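Coclaurine N-methyltransferase (Coptis japonica, PDB 6GKV) catalyses the N-methylation of coclaurine and related tetrahydroisoquinolines with S-adenosyl-L-methionine as methyl donor, a step in plant alkaloid biosynthesis. Local coordinates at residues N288-L292 and F326-M331; L295-L299 and I320-R324. All coordinates share one frame. Residues are numbered along the deposited sequence.

Contact 1: N288-L292 and F326-M331. With F2W (6,7-dimethoxy-2-methyl-1,2,3,4-tetrahydroisoquinolin-2-ium), chain D.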
# COMPACT_ATOMS: atom_id res chain seq x y z
N ASN A 288 -7.49 -23.84 10.16
CA ASN A 288 -7.75 -23.92 11.58
C ASN A 288 -8.91 -24.84 11.88
O ASN A 288 -8.97 -25.45 12.97
CB ASN A 288 -8.04 -22.53 12.15
CG ASN A 288 -6.78 -21.71 12.40
OD1 ASN A 288 -6.11 -21.89 13.42
ND2 ASN A 288 -6.49 -20.76 11.51
N GLU A 289 -9.84 -24.92 10.94
CA GLU A 289 -11.03 -25.77 11.07
C GLU A 289 -10.67 -27.24 10.93
O GLU A 289 -11.28 -28.10 11.55
CB GLU A 289 -12.09 -25.38 10.01
CG GLU A 289 -13.34 -26.25 9.99
CD GLU A 289 -14.34 -25.85 8.88
OE1 GLU A 289 -13.92 -25.16 7.92
OE2 GLU A 289 -15.53 -26.23 8.96
N GLU A 290 -9.68 -27.53 10.10
CA GLU A 290 -9.30 -28.92 9.88
C GLU A 290 -8.49 -29.41 11.08
O GLU A 290 -8.56 -30.58 11.44
CB GLU A 290 -8.54 -29.07 8.56
CG GLU A 290 -9.41 -28.84 7.31
CD GLU A 290 -10.48 -29.91 7.11
OE1 GLU A 290 -10.15 -31.11 7.20
OE2 GLU A 290 -11.66 -29.56 6.85
N TRP A 291 -7.74 -28.49 11.67
CA TRP A 291 -6.98 -28.74 12.87
C TRP A 291 -7.92 -29.08 14.04
O TRP A 291 -7.70 -30.04 14.78
CB TRP A 291 -6.14 -27.51 13.23
CG TRP A 291 -4.93 -27.29 12.36
CD1 TRP A 291 -4.34 -28.19 11.53
CD2 TRP A 291 -4.18 -26.07 12.24
NE1 TRP A 291 -3.26 -27.62 10.90
CE2 TRP A 291 -3.14 -26.31 11.32
CE3 TRP A 291 -4.28 -24.80 12.82
CZ2 TRP A 291 -2.20 -25.34 10.97
CZ3 TRP A 291 -3.34 -23.82 12.47
CH2 TRP A 291 -2.31 -24.11 11.56
N LEU A 292 -8.97 -28.27 14.18
CA LEU A 292 -9.95 -28.46 15.24
C LEU A 292 -10.66 -29.81 15.12
O LEU A 292 -10.81 -30.51 16.12
CB LEU A 292 -10.96 -27.32 15.22
CG LEU A 292 -12.15 -27.43 16.15
CD1 LEU A 292 -11.69 -27.42 17.61
CD2 LEU A 292 -13.17 -26.31 15.88
N PHE A 326 -7.49 -21.77 20.11
CA PHE A 326 -6.51 -21.38 19.10
C PHE A 326 -7.17 -21.43 17.73
O PHE A 326 -7.20 -20.46 16.99
CB PHE A 326 -5.33 -22.35 19.15
CG PHE A 326 -4.20 -21.99 18.24
CD1 PHE A 326 -3.17 -21.16 18.68
CD2 PHE A 326 -4.14 -22.49 16.95
CE1 PHE A 326 -2.11 -20.84 17.86
CE2 PHE A 326 -3.09 -22.17 16.12
CZ PHE A 326 -2.07 -21.34 16.57
N CYS A 327 -7.67 -22.61 17.43
CA CYS A 327 -8.29 -22.94 16.17
C CYS A 327 -9.64 -22.22 15.95
O CYS A 327 -9.97 -21.85 14.82
CB CYS A 327 -8.46 -24.46 16.09
SG CYS A 327 -6.94 -25.37 16.20
N LEU A 328 -10.39 -22.01 17.01
CA LEU A 328 -11.66 -21.30 16.91
C LEU A 328 -11.41 -19.84 16.60
O LEU A 328 -12.10 -19.25 15.74
CB LEU A 328 -12.48 -21.43 18.20
CG LEU A 328 -13.07 -22.78 18.64
CD1 LEU A 328 -13.82 -22.55 19.90
CD2 LEU A 328 -14.02 -23.36 17.59
N SER A 329 -10.44 -19.25 17.32
CA SER A 329 -9.98 -17.90 17.00
C SER A 329 -9.58 -17.81 15.52
O SER A 329 -10.01 -16.91 14.82
CB SER A 329 -8.80 -17.50 17.87
OG SER A 329 -9.22 -17.30 19.20
N GLY A 330 -8.77 -18.76 15.06
CA GLY A 330 -8.37 -18.79 13.67
C GLY A 330 -9.53 -18.92 12.71
O GLY A 330 -9.61 -18.19 11.72
N MET A 331 -10.45 -19.85 12.99
CA MET A 331 -11.62 -20.04 12.13
C MET A 331 -12.45 -18.77 11.94
O MET A 331 -12.74 -18.37 10.83
CB MET A 331 -12.52 -21.13 12.69
CG MET A 331 -12.27 -22.49 12.11
SD MET A 331 -13.39 -23.69 12.85
CE MET A 331 -14.95 -23.12 12.24
CAM F2W D . -5.07 -18.97 14.90
OAK F2W D . -4.86 -17.55 14.74
CAB F2W D . -3.57 -17.31 14.34
CAA F2W D . -2.64 -18.32 14.09
CAF F2W D . -1.35 -17.96 13.71
CAJ F2W D . -0.37 -18.89 13.40
CAI F2W D . 1.12 -18.44 13.50
NAH F2W D . 1.22 -17.30 12.58
CAO F2W D . 2.55 -16.75 12.91
CAG F2W D . 0.28 -16.38 13.22
CAE F2W D . -1.03 -16.65 13.50
CAD F2W D . -1.94 -15.63 13.78
CAC F2W D . -3.23 -15.98 14.16
OAL F2W D . -4.21 -15.07 14.46
CAN F2W D . -3.94 -13.67 14.29
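The segments 288-292 and 326-331 run close to antiparallel, at 151° between N-to-C directions with axes 8.3 Å apart at closest approach. N288 (chi1 m) points into the partner helix as a knob among F326, C327, G330 and M331. Its ND2 lies 3.5 Å from G330 CA, where a modelled CB would fall 2.1 Å from N288 CG, so the bare glycine permits this fit. ND2 is hydrogen-bonded to F284 O of its own helix. C327 (m) brings CB to 3.3 Å from N288 O and SG to 3.7 Å from W291 CB, while L292 (t,p) sets CD2 3.5 Å from L328 CD2. F326 leaves its helix sideways at CB, but chi1 t brings the ring nearer, F326 CE2 lying 4.0 Å from W291 CZ3, and M331 SD reaches E289 CB at 3.6 Å. The F2W methoxy carbon CAM sits over one F326 face, 3.4 Å from N288 OD1 and 3.5 Å from G330 CA. This helix pair thus forms one wall of the tetrahydroisoquinoline pocket.

Contact 2: L295-L299 and I320-R324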
# COMPACT_ATOMS: atom_id res chain seq x y z
N LEU A 295 -8.37 -32.44 16.50
CA LEU A 295 -8.36 -32.50 17.96
C LEU A 295 -9.47 -33.41 18.46
O LEU A 295 -9.22 -34.54 18.87
CB LEU A 295 -8.50 -31.10 18.56
CG LEU A 295 -7.31 -30.18 18.38
CD1 LEU A 295 -7.50 -28.87 19.14
CD2 LEU A 295 -6.06 -30.89 18.85
N ASP A 296 -10.71 -32.93 18.36
CA ASP A 296 -11.92 -33.63 18.82
C ASP A 296 -12.05 -35.11 18.44
O ASP A 296 -12.70 -35.89 19.12
CB ASP A 296 -13.16 -32.89 18.30
CG ASP A 296 -13.23 -31.46 18.79
OD1 ASP A 296 -12.68 -31.19 19.89
OD2 ASP A 296 -13.81 -30.62 18.08
N ALA A 297 -11.44 -35.48 17.32
CA ALA A 297 -11.52 -36.85 16.84
C ALA A 297 -10.46 -37.74 17.50
O ALA A 297 -10.54 -38.97 17.46
CB ALA A 297 -11.39 -36.87 15.31
N ASN A 298 -9.46 -37.11 18.11
CA ASN A 298 -8.40 -37.88 18.75
C ASN A 298 -8.21 -37.48 20.20
O ASN A 298 -7.09 -37.47 20.71
CB ASN A 298 -7.07 -37.71 18.02
CG ASN A 298 -7.20 -37.95 16.54
OD1 ASN A 298 -7.17 -39.10 16.08
ND2 ASN A 298 -7.34 -36.88 15.79
N LEU A 299 -9.31 -37.14 20.86
CA LEU A 299 -9.27 -36.81 22.27
C LEU A 299 -8.85 -38.04 23.07
O LEU A 299 -8.26 -37.91 24.14
CB LEU A 299 -10.63 -36.30 22.75
CG LEU A 299 -10.93 -34.93 22.15
CD1 LEU A 299 -12.35 -34.48 22.46
CD2 LEU A 299 -9.91 -33.91 22.64
N ILE A 320 -6.13 -28.59 26.42
CA ILE A 320 -6.85 -29.00 25.21
C ILE A 320 -7.82 -27.88 24.78
O ILE A 320 -7.98 -27.60 23.59
CB ILE A 320 -7.58 -30.34 25.41
CG1 ILE A 320 -8.49 -30.66 24.23
CG2 ILE A 320 -8.42 -30.31 26.64
CD1 ILE A 320 -7.75 -31.02 22.97
N ASN A 321 -8.44 -27.20 25.73
CA ASN A 321 -9.35 -26.11 25.39
C ASN A 321 -8.57 -24.87 24.97
O ASN A 321 -9.12 -23.95 24.35
CB ASN A 321 -10.27 -25.81 26.57
CG ASN A 321 -11.32 -26.87 26.74
OD1 ASN A 321 -11.99 -27.24 25.78
ND2 ASN A 321 -11.48 -27.38 27.97
N TYR A 322 -7.29 -24.84 25.32
CA TYR A 322 -6.42 -23.79 24.83
C TYR A 322 -6.32 -23.95 23.32
O TYR A 322 -6.48 -23.00 22.56
CB TYR A 322 -5.01 -23.83 25.43
CG TYR A 322 -4.11 -22.91 24.64
CD1 TYR A 322 -4.08 -21.55 24.90
CD2 TYR A 322 -3.33 -23.39 23.58
CE1 TYR A 322 -3.31 -20.69 24.16
CE2 TYR A 322 -2.54 -22.52 22.82
CZ TYR A 322 -2.53 -21.17 23.12
OH TYR A 322 -1.77 -20.29 22.41
N TRP A 323 -6.02 -25.17 22.90
CA TRP A 323 -5.80 -25.43 21.50
C TRP A 323 -7.11 -25.29 20.71
O TRP A 323 -7.10 -24.83 19.56
CB TRP A 323 -5.13 -26.79 21.33
CG TRP A 323 -3.64 -26.66 21.59
CD1 TRP A 323 -2.93 -27.17 22.65
CD2 TRP A 323 -2.69 -25.92 20.81
NE1 TRP A 323 -1.60 -26.81 22.56
CE2 TRP A 323 -1.43 -26.03 21.43
CE3 TRP A 323 -2.78 -25.17 19.62
CZ2 TRP A 323 -0.27 -25.44 20.92
CZ3 TRP A 323 -1.63 -24.58 19.11
CH2 TRP A 323 -0.39 -24.72 19.75
N ARG A 324 -8.23 -25.64 21.33
CA ARG A 324 -9.54 -25.40 20.72
C ARG A 324 -9.75 -23.93 20.44
O ARG A 324 -10.05 -23.56 19.32
CB ARG A 324 -10.66 -25.92 21.61
CG ARG A 324 -10.82 -27.43 21.57
CD ARG A 324 -11.69 -27.91 22.72
NE ARG A 324 -11.97 -29.33 22.58
CZ ARG A 324 -12.48 -30.09 23.55
NH1 ARG A 324 -12.75 -29.56 24.73
NH2 ARG A 324 -12.70 -31.38 23.32
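L295 opens the contact: its CB points at the other helix and, in the m,t rotamer, its CD1 comes 3.8 Å from W323 CB and 4.4 Å from I320 CD1, an apolar meeting on the buried side. One residue on, D296 starts out sideways but bends its carboxylate across. Its OD1 faces the guanidinium edge of R324, 3.3 Å from NE and 3.4 Å from NH2; with N-H...O angles of 145° and 140° these are weak hydrogen bonds within a salt bridge. The other oxygen, OD2, is hydrogen-bonded to Y21, and R324 is itself held from behind, its NH1 donating to N321 OD1 at 2.7 Å. The chain then turns, N298 N bonding to L295 O at 2.7 Å, and N298 takes the N-cap position of the next helix. L299, just after it, points back across the gap, with CD2 3.6 Å from I320 CD1 and CD1 3.2 Å from R324 NH2. The contact therefore lies where helix 281-297 gives way to helix 299-309, both against helix 313-335. I302 of helix 299-309 touches L295 and I320, F81 and M85 of helix 79-85 pack on L295 and W323, and Y21 comes from helix 21-39.

Overall arrangement
Both contacts join helix 281-297 to helix 313-335, and contact 2 is nested inside the chain loop that contact 1 closes. Their centres are 10 Å apart, and L292 CD1 meets R324 CG at 4.1 Å, making the interface continuous. Contact 1 is the deeper, about 13 Å from the chain centre against 19 Å, with seven of nine touching residues buried and 423 Å² covered against 258 Å². Its segments pack without a hydrogen bond between them, and it borders the substrate site. Contact 2, only partly buried, combines leucine and isoleucine packing with a salt bridge between partly exposed side chains, and its W323 side chain stays about 8 Å from F2W.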